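Local atomic coordinates of endo-beta-1,2-glucanase (Talaromyces funiculosus, PDB entry 6IMV), a protein that hydrolyses internal beta-1,2-glucosidic linkages of beta-1,2-glucans, acting as a fungal endo-type glycoside hydrolase. Residues F137-L141 / W198-T202; W157-P162 / V220-Q226; V173-I177 / W195-M199. All blocks are in the same frame, centred on the assembly; numbering follows the deposited sequence.

Contact 1 (F137-L141 / W198-T202); sequences FGGFL and WMDYT. With NAG (2-acetamido-2-deoxy-beta-D-glucopyranose), chain F.
A type I' beta turn tucked against the side of a helix illustrates how glycines let a loop approach a helix closely. The turn runs from F137 to F140, closed by F140 N to F137 O at 3.1 Å; its central residues are G138 (phi/psi 60/29) and G139 (93/0), a left-handed conformation easily reached by glycine. Segment 198-202 is regular helix. The nearest CA atoms are those of G139 and T202, 5.5 Å apart, and no room remains for a side chain: a CB on G139 would lie 2.8 Å from CD2 of Y201. Two t rotamers send the rings of W198 and Y201 to the turn. W198 CZ2 comes within 3.2 Å of G139 O, and Y201 CE2 within 3.5 Å of G138 O; the edge of the Y201 ring meets G139 N. A water donates to G139 O (3.2 Å) and W198 O (2.8 Å), linking the two backbones. F140, rotamer m, lays one ring face against CG2 of T202, whose p rotamer lets OG1 donate a hydrogen bond to M199 O at 2.6 Å. Outside, an N-glycan N-acetylglucosamine covers a face of Y201 (CD2 to N2, 3.7 Å) and touches W198 CA through C8 (3.8 Å). The loop, leading from helix 112-133 to strand 144-145, thus lies between helices 112-133 and 186-210: L141 and W198 meet the former, while F140 and T202 touch helix 163-182.

Contact 2 (W157-P162 / V220-Q226); sequences WNNRVP and VTDIKNQ. With NAG (2-acetamido-2-deoxy-beta-D-glucopyranose), chain G; BGC (beta-D-glucopyranose), chain D.
Strands 160-162 and 220-223 run antiparallel (158° between directions, axes 4.5 Å apart) in a three-stranded sheet whose third member is 237-239. V161 and T221 form a hydrogen-bonded pair (V161 N to T221 O 3.0 Å, T221 N to V161 O 2.9 Å), flanked by non-hydrogen-bonded pairs R160-D222 and P162-V220; I223 N to N159 O, 2.9 Å, extends the ladder. Before it, a type II turn spans W157 to R160, with N159 at 61/27. R160, P162, V220 and D222 share one face, where R160 is salt-bridged to E240; V161 and T221 occupy the other, against F210. Beyond the strands, N159 OD1 accepts from Q226 N (2.7 Å), while the Q226 amide gives NE2 to N158 OD1 (3.0 Å) and takes N159 N on OE1 (2.8 Å). One end borders the sugar site: P162 CB is 3.5 Å from O4 of a bound beta-D-glucopyranose, and W157 CZ2 3.8 Å from its O6. At the other end, N225 ND2 is covalently bonded to C1 of an N-acetylglucosamine, 1.4 Å away.

Contact 3 (V173-I177 / W195-M199); sequences VYAFI and WQTWM
Two regular helices lie antiparallel here, their short axes 10.0 Å apart with N-to-C directions 155° apart, and the side chains of each fill hollows of the other. At one end V173 CA is 7.2 Å from M199 CA; at the other I177 CA is 6.8 Å from Q196 CA. The branched side chain of V173, rotamer t, is a bump that touches three side chains: CG1 lies 3.8 Å from CE3 of W195 and 4.0 Å from SD of M199, while CG2 reaches CZ3 of W198 at 3.9 Å. In return M199, extended through chi1 and chi2 and bent at chi3 (70°), pushes into the hollow of V173, Y174 and I177. Its SD lies 3.6 Å from Y174 CA and at the edge of the Y174 ring, a Met-aromatic contact; its CE meets CD1 of Y174 and CD1 of I177, both at 3.7 Å. I177 also leans on W195, CG1 to CB 3.9 Å. Along one border F176 turns its edge to the five-membered ring of W195, a T-shaped pair with centroids 5.6 Å apart and planes at 70°. Helices 163-182 and 186-210, joined by a very short loop, thus form an antiparallel helical hairpin, the repeating unit of an (alpha/alpha)-barrel such as this family probably adopts.

The three contacts illustrate how chemistry follows position. Contact 3 is buried helix-to-helix packing, almost entirely apolar and aromatic. Contact 1, also buried except for the partly exposed Y201 beside a glycan, uses the same helix 186-210, sharing W198 and M199, but sets it against a loop, so shape at two glycines and a bridging water replace interlocking side chains. Contact 2, only partly buried, relies on a backbone ladder and amide side chains, and its ends border a bound sugar and another glycan. Strand 160-162 leads directly into helix 163-182, and both segments of contact 3 fall between those of contact 2, nested in the loop it closes. Contacts 1 and 2 touch through F137, whose CD1 lies 3.5 Å from I223 CD1.

Contact 1 (F137-L141 / W198-T202)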
loop_
_atom_site.group_PDB
_atom_site.type_symbol
_atom_site.label_atom_id
_atom_site.label_comp_id
_atom_site.label_asym_id
_atom_site.label_seq_id
_atom_site.Cartn_x
_atom_site.Cartn_y
_atom_site.Cartn_z
ATOM N N PHE A 137 -9.166 13.320 -17.366
ATOM C CA PHE A 137 -8.974 12.382 -16.248
ATOM C C PHE A 137 -9.953 12.673 -15.105
ATOM O O PHE A 137 -10.035 11.886 -14.171
ATOM C CB PHE A 137 -7.524 12.407 -15.758
ATOM C CG PHE A 137 -6.586 11.666 -16.670
ATOM C CD1 PHE A 137 -6.625 10.281 -16.745
ATOM C CD2 PHE A 137 -5.730 12.350 -17.518
ATOM C CE1 PHE A 137 -5.788 9.593 -17.608
ATOM C CE2 PHE A 137 -4.905 11.660 -18.392
ATOM C CZ PHE A 137 -4.930 10.286 -18.432
ATOM N N GLY A 138 -10.658 13.812 -15.172
ATOM C CA GLY A 138 -11.695 14.178 -14.189
ATOM C C GLY A 138 -11.161 14.290 -12.766
ATOM O O GLY A 138 -11.904 14.054 -11.829
ATOM N N GLY A 139 -9.876 14.642 -12.616
ATOM C CA GLY A 139 -9.244 14.889 -11.317
ATOM C C GLY A 139 -8.563 13.660 -10.722
ATOM O O GLY A 139 -7.977 13.737 -9.634
ATOM N N PHE A 140 -8.627 12.536 -11.439
ATOM C CA PHE A 140 -7.950 11.302 -11.099
ATOM C C PHE A 140 -6.578 11.285 -11.773
ATOM O O PHE A 140 -6.316 12.094 -12.672
ATOM C CB PHE A 140 -8.787 10.103 -11.555
ATOM C CG PHE A 140 -10.138 10.013 -10.895
ATOM C CD1 PHE A 140 -10.263 9.503 -9.613
ATOM C CD2 PHE A 140 -11.284 10.440 -11.548
ATOM C CE1 PHE A 140 -11.504 9.405 -9.005
ATOM C CE2 PHE A 140 -12.523 10.345 -10.937
ATOM C CZ PHE A 140 -12.633 9.826 -9.667
ATOM N N LEU A 141 -5.720 10.358 -11.340
ATOM C CA LEU A 141 -4.367 10.248 -11.872
ATOM C C LEU A 141 -4.184 8.901 -12.566
ATOM O O LEU A 141 -4.483 7.850 -11.998
ATOM C CB LEU A 141 -3.346 10.381 -10.739
ATOM C CG LEU A 141 -3.355 11.696 -9.964
ATOM C CD1 LEU A 141 -2.326 11.646 -8.846
ATOM C CD2 LEU A 141 -3.100 12.885 -10.878
ATOM N N TRP A 198 -9.849 19.572 -4.081
ATOM C CA TRP A 198 -9.363 18.587 -5.049
ATOM C C TRP A 198 -10.170 17.288 -4.892
ATOM O O TRP A 198 -10.695 16.748 -5.853
ATOM C CB TRP A 198 -7.846 18.340 -4.906
ATOM C CG TRP A 198 -7.372 17.229 -5.792
ATOM C CD1 TRP A 198 -6.997 17.325 -7.101
ATOM C CD2 TRP A 198 -7.305 15.831 -5.458
ATOM N NE1 TRP A 198 -6.717 16.084 -7.606
ATOM C CE2 TRP A 198 -6.883 15.152 -6.619
ATOM C CE3 TRP A 198 -7.567 15.086 -4.298
ATOM C CZ2 TRP A 198 -6.703 13.770 -6.645
ATOM C CZ3 TRP A 198 -7.385 13.720 -4.327
ATOM C CH2 TRP A 198 -6.967 13.075 -5.489
ATOM N N MET A 199 -10.266 16.805 -3.650
ATOM C CA MET A 199 -10.901 15.535 -3.337
ATOM C C MET A 199 -12.381 15.580 -3.723
ATOM O O MET A 199 -12.922 14.605 -4.273
ATOM C CB MET A 199 -10.773 15.246 -1.840
ATOM C CG MET A 199 -11.178 13.859 -1.450
ATOM S SD MET A 199 -10.939 13.570 0.316
ATOM C CE MET A 199 -12.225 14.614 1.003
ATOM N N ASP A 200 -13.031 16.712 -3.443
ATOM C CA ASP A 200 -14.465 16.879 -3.693
ATOM C C ASP A 200 -14.747 16.846 -5.200
ATOM O O ASP A 200 -15.803 16.369 -5.621
ATOM C CB ASP A 200 -15.021 18.165 -3.063
ATOM C CG ASP A 200 -15.193 18.092 -1.555
ATOM O OD1 ASP A 200 -15.169 16.974 -1.014
ATOM O OD2 ASP A 200 -15.343 19.161 -0.927
ATOM N N TYR A 201 -13.809 17.340 -6.011
ATOM C CA TYR A 201 -14.019 17.374 -7.456
ATOM C C TYR A 201 -14.156 15.945 -8.010
ATOM O O TYR A 201 -14.992 15.695 -8.901
ATOM C CB TYR A 201 -12.914 18.171 -8.150
ATOM C CG TYR A 201 -13.045 18.170 -9.649
ATOM C CD1 TYR A 201 -14.123 18.780 -10.271
ATOM C CD2 TYR A 201 -12.120 17.514 -10.443
ATOM C CE1 TYR A 201 -14.269 18.763 -11.648
ATOM C CE2 TYR A 201 -12.240 17.499 -11.823
ATOM C CZ TYR A 201 -13.322 18.122 -12.424
ATOM O OH TYR A 201 -13.436 18.078 -13.778
ATOM N N THR A 202 -13.363 15.001 -7.485
ATOM C CA THR A 202 -13.428 13.599 -7.946
ATOM C C THR A 202 -14.817 12.990 -7.693
ATOM O O THR A 202 -15.231 12.083 -8.408
ATOM C CB THR A 202 -12.366 12.703 -7.291
ATOM O OG1 THR A 202 -12.665 12.539 -5.899
ATOM C CG2 THR A 202 -10.963 13.229 -7.488
HETATM C C1 NAG F . -10.070 20.472 -12.962
HETATM C C2 NAG F . -10.582 21.415 -11.897
HETATM C C3 NAG F . -12.035 21.761 -12.186
HETATM C C4 NAG F . -12.198 22.304 -13.599
HETATM C C5 NAG F . -11.582 21.307 -14.558
HETATM C C6 NAG F . -11.677 21.722 -16.023
HETATM C C7 NAG F . -9.909 21.302 -9.549
HETATM C C8 NAG F . -9.913 20.435 -8.326
HETATM N N2 NAG F . -10.462 20.769 -10.617
HETATM O O3 NAG F . -12.473 22.703 -11.224
HETATM O O4 NAG F . -13.589 22.469 -13.913
HETATM O O5 NAG F . -10.215 21.152 -14.196
HETATM O O6 NAG F . -10.519 22.512 -16.316
HETATM O O7 NAG F . -9.444 22.421 -9.527
HETATM O O HOH W 1 -9.605 16.182 -8.404
#

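Contact 2 (W157-P162 / V220-Q226)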
loop_
_atom_site.group_PDB
_atom_site.type_symbol
_atom_site.label_atom_id
_atom_site.label_comp_id
_atom_site.label_asym_id
_atom_site.label_seq_id
_atom_site.Cartn_x
_atom_site.Cartn_y
_atom_site.Cartn_z
ATOM N N TRP A 157 -0.238 4.869 -20.506
ATOM C CA TRP A 157 -1.389 5.293 -19.722
ATOM C C TRP A 157 -2.008 6.594 -20.245
ATOM O O TRP A 157 -2.914 7.130 -19.625
ATOM C CB TRP A 157 -1.007 5.345 -18.242
ATOM C CG TRP A 157 -0.947 3.964 -17.666
ATOM C CD1 TRP A 157 0.124 3.118 -17.679
ATOM C CD2 TRP A 157 -2.032 3.227 -17.074
ATOM N NE1 TRP A 157 -0.207 1.921 -17.104
ATOM C CE2 TRP A 157 -1.525 1.956 -16.723
ATOM C CE3 TRP A 157 -3.373 3.514 -16.802
ATOM C CZ2 TRP A 157 -2.315 0.982 -16.113
ATOM C CZ3 TRP A 157 -4.150 2.558 -16.186
ATOM C CH2 TRP A 157 -3.627 1.304 -15.852
ATOM N N ASN A 158 -1.598 7.042 -21.437
ATOM C CA ASN A 158 -2.376 8.046 -22.156
ATOM C C ASN A 158 -3.804 7.523 -22.300
ATOM O O ASN A 158 -3.994 6.392 -22.674
ATOM C CB ASN A 158 -1.772 8.386 -23.517
ATOM C CG ASN A 158 -0.492 9.177 -23.379
ATOM O OD1 ASN A 158 -0.518 10.317 -22.923
ATOM N ND2 ASN A 158 0.631 8.564 -23.719
ATOM N N ASN A 159 -4.788 8.349 -21.935
ATOM C CA ASN A 159 -6.214 8.055 -22.142
ATOM C C ASN A 159 -6.670 6.788 -21.398
ATOM O O ASN A 159 -7.639 6.143 -21.792
ATOM C CB ASN A 159 -6.519 7.946 -23.639
ATOM C CG ASN A 159 -6.215 9.237 -24.360
ATOM O OD1 ASN A 159 -6.565 10.315 -23.879
ATOM N ND2 ASN A 159 -5.520 9.135 -25.475
ATOM N N ARG A 160 -5.993 6.443 -20.302
ATOM C CA ARG A 160 -6.349 5.270 -19.499
ATOM C C ARG A 160 -6.189 5.653 -18.030
ATOM O O ARG A 160 -5.178 6.296 -17.692
ATOM C CB ARG A 160 -5.442 4.073 -19.812
ATOM C CG ARG A 160 -5.553 3.532 -21.230
ATOM C CD ARG A 160 -4.494 2.492 -21.544
ATOM N NE ARG A 160 -4.735 1.246 -20.823
ATOM C CZ ARG A 160 -3.926 0.702 -19.913
ATOM N NH1 ARG A 160 -2.721 1.197 -19.698
ATOM N NH2 ARG A 160 -4.333 -0.349 -19.223
ATOM N N VAL A 161 -7.162 5.262 -17.176
ATOM C CA VAL A 161 -7.098 5.607 -15.767
ATOM C C VAL A 161 -7.588 4.428 -14.922
ATOM O O VAL A 161 -8.630 3.838 -15.211
ATOM C CB VAL A 161 -7.847 6.922 -15.470
ATOM C CG1 VAL A 161 -9.344 6.820 -15.746
ATOM C CG2 VAL A 161 -7.598 7.400 -14.045
ATOM N N PRO A 162 -6.823 4.029 -13.876
ATOM C CA PRO A 162 -7.172 2.888 -13.035
ATOM C C PRO A 162 -7.926 3.314 -11.769
ATOM O O PRO A 162 -7.486 4.250 -11.054
ATOM C CB PRO A 162 -5.777 2.358 -12.684
ATOM C CG PRO A 162 -4.957 3.619 -12.476
ATOM C CD PRO A 162 -5.536 4.622 -13.464
ATOM N N VAL A 220 -10.049 -0.352 -15.303
ATOM C CA VAL A 220 -9.390 0.686 -16.091
ATOM C C VAL A 220 -10.426 1.307 -17.024
ATOM O O VAL A 220 -11.115 0.595 -17.738
ATOM C CB VAL A 220 -8.192 0.132 -16.883
ATOM C CG1 VAL A 220 -7.550 1.200 -17.756
ATOM C CG2 VAL A 220 -7.155 -0.503 -15.971
ATOM N N THR A 221 -10.536 2.638 -16.984
ATOM C CA THR A 221 -11.398 3.374 -17.892
ATOM C C THR A 221 -10.555 3.922 -19.048
ATOM O O THR A 221 -9.503 4.531 -18.829
ATOM C CB THR A 221 -12.157 4.486 -17.171
ATOM O OG1 THR A 221 -13.127 3.869 -16.326
ATOM C CG2 THR A 221 -12.843 5.446 -18.120
ATOM N N ASP A 222 -11.035 3.667 -20.270
ATOM C CA ASP A 222 -10.506 4.234 -21.497
ATOM C C ASP A 222 -11.245 5.544 -21.780
ATOM O O ASP A 222 -12.490 5.592 -21.772
ATOM C CB ASP A 222 -10.654 3.240 -22.653
ATOM C CG ASP A 222 -9.791 2.003 -22.475
ATOM O OD1 ASP A 222 -8.735 2.102 -21.822
ATOM O OD2 ASP A 222 -10.195 0.946 -22.961
ATOM N N ILE A 223 -10.454 6.600 -21.981
ATOM C CA ILE A 223 -10.905 7.963 -22.207
ATOM C C ILE A 223 -10.732 8.257 -23.702
ATOM O O ILE A 223 -9.685 7.987 -24.244
ATOM C CB ILE A 223 -10.087 8.944 -21.343
ATOM C CG1 ILE A 223 -10.025 8.510 -19.877
ATOM C CG2 ILE A 223 -10.607 10.368 -21.501
ATOM C CD1 ILE A 223 -9.066 9.327 -19.044
ATOM N N LYS A 224 -11.753 8.809 -24.354
ATOM C CA LYS A 224 -11.629 9.130 -25.771
ATOM C C LYS A 224 -10.422 10.050 -25.978
ATOM O O LYS A 224 -9.571 9.770 -26.792
ATOM C CB LYS A 224 -12.883 9.810 -26.327
ATOM C CG LYS A 224 -12.799 10.146 -27.813
ATOM C CD LYS A 224 -12.547 8.919 -28.664
ATOM C CE LYS A 224 -12.757 9.159 -30.147
ATOM N NZ LYS A 224 -14.187 9.035 -30.503
ATOM N N ASN A 225 -10.360 11.147 -25.218
ATOM C CA ASN A 225 -9.279 12.102 -25.361
ATOM C C ASN A 225 -9.098 12.885 -24.051
ATOM O O ASN A 225 -9.911 13.728 -23.691
ATOM C CB ASN A 225 -9.521 12.985 -26.592
ATOM C CG ASN A 225 -8.367 13.910 -26.904
ATOM O OD1 ASN A 225 -7.543 14.195 -26.032
ATOM N ND2 ASN A 225 -8.301 14.388 -28.141
ATOM N N GLN A 226 -7.988 12.594 -23.367
ATOM C CA GLN A 226 -7.597 13.193 -22.077
ATOM C C GLN A 226 -7.505 14.730 -22.149
ATOM O O GLN A 226 -7.597 15.408 -21.121
ATOM C CB GLN A 226 -6.265 12.595 -21.619
ATOM C CG GLN A 226 -5.097 12.855 -22.564
ATOM C CD GLN A 226 -3.908 11.950 -22.310
ATOM O OE1 GLN A 226 -3.959 10.991 -21.539
ATOM N NE2 GLN A 226 -2.815 12.244 -22.989
HETATM C C1 NAG G . -7.268 15.314 -28.554
HETATM C C2 NAG G . -6.862 15.212 -30.023
HETATM C C3 NAG G . -5.880 16.326 -30.400
HETATM C C4 NAG G . -6.393 17.698 -29.981
HETATM C C5 NAG G . -6.787 17.683 -28.505
HETATM C C6 NAG G . -7.414 19.006 -28.103
HETATM C C7 NAG G . -6.713 12.961 -30.964
HETATM C C8 NAG G . -5.868 11.725 -31.064
HETATM N N2 NAG G . -6.182 13.948 -30.246
HETATM O O3 NAG G . -5.693 16.314 -31.807
HETATM O O4 NAG G . -5.376 18.685 -30.147
HETATM O O5 NAG G . -7.738 16.642 -28.280
HETATM O O6 NAG G . -8.518 19.272 -28.975
HETATM O O7 NAG G . -7.811 13.066 -31.494
HETATM C C2 BGC D . -2.380 -2.639 -9.841
HETATM C C3 BGC D . -2.467 -1.152 -10.166
HETATM C C4 BGC D . -2.739 -0.956 -11.653
HETATM C C5 BGC D . -4.011 -1.721 -12.016
HETATM C C6 BGC D . -4.413 -1.656 -13.473
HETATM C C1 BGC D . -3.633 -3.346 -10.329
HETATM O O2 BGC D . -2.321 -2.832 -8.434
HETATM O O3 BGC D . -1.262 -0.476 -9.822
HETATM O O4 BGC D . -2.911 0.427 -11.919
HETATM O O5 BGC D . -3.853 -3.099 -11.706
HETATM O O6 BGC D . -3.367 -2.176 -14.261
HETATM O O HOH W 2 -5.468 11.896 -27.002
HETATM O O HOH W 3 -7.611 4.547 -23.902
#

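Contact 3 (V173-I177 / W195-M199)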
loop_
_atom_site.group_PDB
_atom_site.type_symbol
_atom_site.label_atom_id
_atom_site.label_comp_id
_atom_site.label_asym_id
_atom_site.label_seq_id
_atom_site.Cartn_x
_atom_site.Cartn_y
_atom_site.Cartn_z
ATOM N N VAL A 173 -5.994 10.958 1.183
ATOM C CA VAL A 173 -6.200 12.411 1.191
ATOM C C VAL A 173 -7.277 12.774 2.222
ATOM O O VAL A 173 -7.149 13.766 2.925
ATOM C CB VAL A 173 -6.522 12.948 -0.217
ATOM C CG1 VAL A 173 -7.050 14.379 -0.182
ATOM C CG2 VAL A 173 -5.307 12.858 -1.131
ATOM N N TYR A 174 -8.331 11.957 2.290
ATOM C CA TYR A 174 -9.419 12.086 3.269
ATOM C C TYR A 174 -8.823 12.110 4.687
ATOM O O TYR A 174 -9.127 13.015 5.485
ATOM C CB TYR A 174 -10.408 10.941 3.036
ATOM C CG TYR A 174 -11.748 11.014 3.723
ATOM C CD1 TYR A 174 -12.847 11.575 3.087
ATOM C CD2 TYR A 174 -11.954 10.417 4.958
ATOM C CE1 TYR A 174 -14.101 11.582 3.678
ATOM C CE2 TYR A 174 -13.203 10.416 5.564
ATOM C CZ TYR A 174 -14.280 11.008 4.925
ATOM O OH TYR A 174 -15.512 11.004 5.518
ATOM N N ALA A 175 -7.934 11.151 4.976
ATOM C CA ALA A 175 -7.200 11.080 6.262
ATOM C C ALA A 175 -6.356 12.340 6.494
ATOM O O ALA A 175 -6.376 12.915 7.592
ATOM C CB ALA A 175 -6.326 9.856 6.302
ATOM N N PHE A 176 -5.584 12.730 5.475
ATOM C CA PHE A 176 -4.654 13.842 5.594
ATOM C C PHE A 176 -5.413 15.120 5.964
ATOM O O PHE A 176 -4.951 15.898 6.800
ATOM C CB PHE A 176 -3.863 14.067 4.303
ATOM C CG PHE A 176 -2.997 15.293 4.363
ATOM C CD1 PHE A 176 -1.743 15.243 4.948
ATOM C CD2 PHE A 176 -3.457 16.510 3.881
ATOM C CE1 PHE A 176 -0.957 16.383 5.031
ATOM C CE2 PHE A 176 -2.671 17.648 3.965
ATOM C CZ PHE A 176 -1.418 17.581 4.530
ATOM N N ILE A 177 -6.548 15.332 5.297
ATOM C CA ILE A 177 -7.394 16.500 5.531
ATOM C C ILE A 177 -7.794 16.535 7.006
ATOM O O ILE A 177 -7.671 17.583 7.644
ATOM C CB ILE A 177 -8.620 16.497 4.600
ATOM C CG1 ILE A 177 -8.222 16.864 3.171
ATOM C CG2 ILE A 177 -9.733 17.395 5.127
ATOM C CD1 ILE A 177 -9.221 16.403 2.135
ATOM N N TRP A 195 -6.987 20.805 -0.388
ATOM C CA TRP A 195 -7.026 19.371 -0.660
ATOM C C TRP A 195 -8.475 18.872 -0.679
ATOM O O TRP A 195 -8.806 18.003 -1.502
ATOM C CB TRP A 195 -6.146 18.571 0.310
ATOM C CG TRP A 195 -4.730 18.469 -0.169
ATOM C CD1 TRP A 195 -3.662 19.189 0.279
ATOM C CD2 TRP A 195 -4.236 17.662 -1.254
ATOM N NE1 TRP A 195 -2.538 18.873 -0.433
ATOM C CE2 TRP A 195 -2.855 17.935 -1.378
ATOM C CE3 TRP A 195 -4.818 16.741 -2.132
ATOM C CZ2 TRP A 195 -2.051 17.312 -2.335
ATOM C CZ3 TRP A 195 -4.020 16.120 -3.074
ATOM C CH2 TRP A 195 -2.656 16.402 -3.172
ATOM N N GLN A 196 -9.328 19.430 0.188
ATOM C CA GLN A 196 -10.750 19.066 0.233
ATOM C C GLN A 196 -11.395 19.398 -1.128
ATOM O O GLN A 196 -12.164 18.601 -1.671
ATOM C CB GLN A 196 -11.451 19.743 1.420
ATOM C CG GLN A 196 -12.942 19.419 1.543
ATOM C CD GLN A 196 -13.247 18.101 2.221
ATOM O OE1 GLN A 196 -12.771 17.810 3.323
ATOM N NE2 GLN A 196 -14.085 17.293 1.580
ATOM N N THR A 197 -11.043 20.561 -1.688
ATOM C CA THR A 197 -11.537 20.994 -3.005
ATOM C C THR A 197 -11.126 19.983 -4.085
ATOM O O THR A 197 -11.950 19.609 -4.932
ATOM C CB THR A 197 -11.050 22.410 -3.325
ATOM O OG1 THR A 197 -11.602 23.225 -2.294
ATOM C CG2 THR A 197 -11.491 22.917 -4.681
ATOM N N TRP A 198 -9.849 19.572 -4.081
ATOM C CA TRP A 198 -9.363 18.587 -5.049
ATOM C C TRP A 198 -10.170 17.288 -4.892
ATOM O O TRP A 198 -10.695 16.748 -5.853
ATOM C CB TRP A 198 -7.846 18.340 -4.906
ATOM C CG TRP A 198 -7.372 17.229 -5.792
ATOM C CD1 TRP A 198 -6.997 17.325 -7.101
ATOM C CD2 TRP A 198 -7.305 15.831 -5.458
ATOM N NE1 TRP A 198 -6.717 16.084 -7.606
ATOM C CE2 TRP A 198 -6.883 15.152 -6.619
ATOM C CE3 TRP A 198 -7.567 15.086 -4.298
ATOM C CZ2 TRP A 198 -6.703 13.770 -6.645
ATOM C CZ3 TRP A 198 -7.385 13.720 -4.327
ATOM C CH2 TRP A 198 -6.967 13.075 -5.489
ATOM N N MET A 199 -10.266 16.805 -3.650
ATOM C CA MET A 199 -10.901 15.535 -3.337
ATOM C C MET A 199 -12.381 15.580 -3.723
ATOM O O MET A 199 -12.922 14.605 -4.273
ATOM C CB MET A 199 -10.773 15.246 -1.840
ATOM C CG MET A 199 -11.178 13.859 -1.450
ATOM S SD MET A 199 -10.939 13.570 0.316
ATOM C CE MET A 199 -12.225 14.614 1.003
#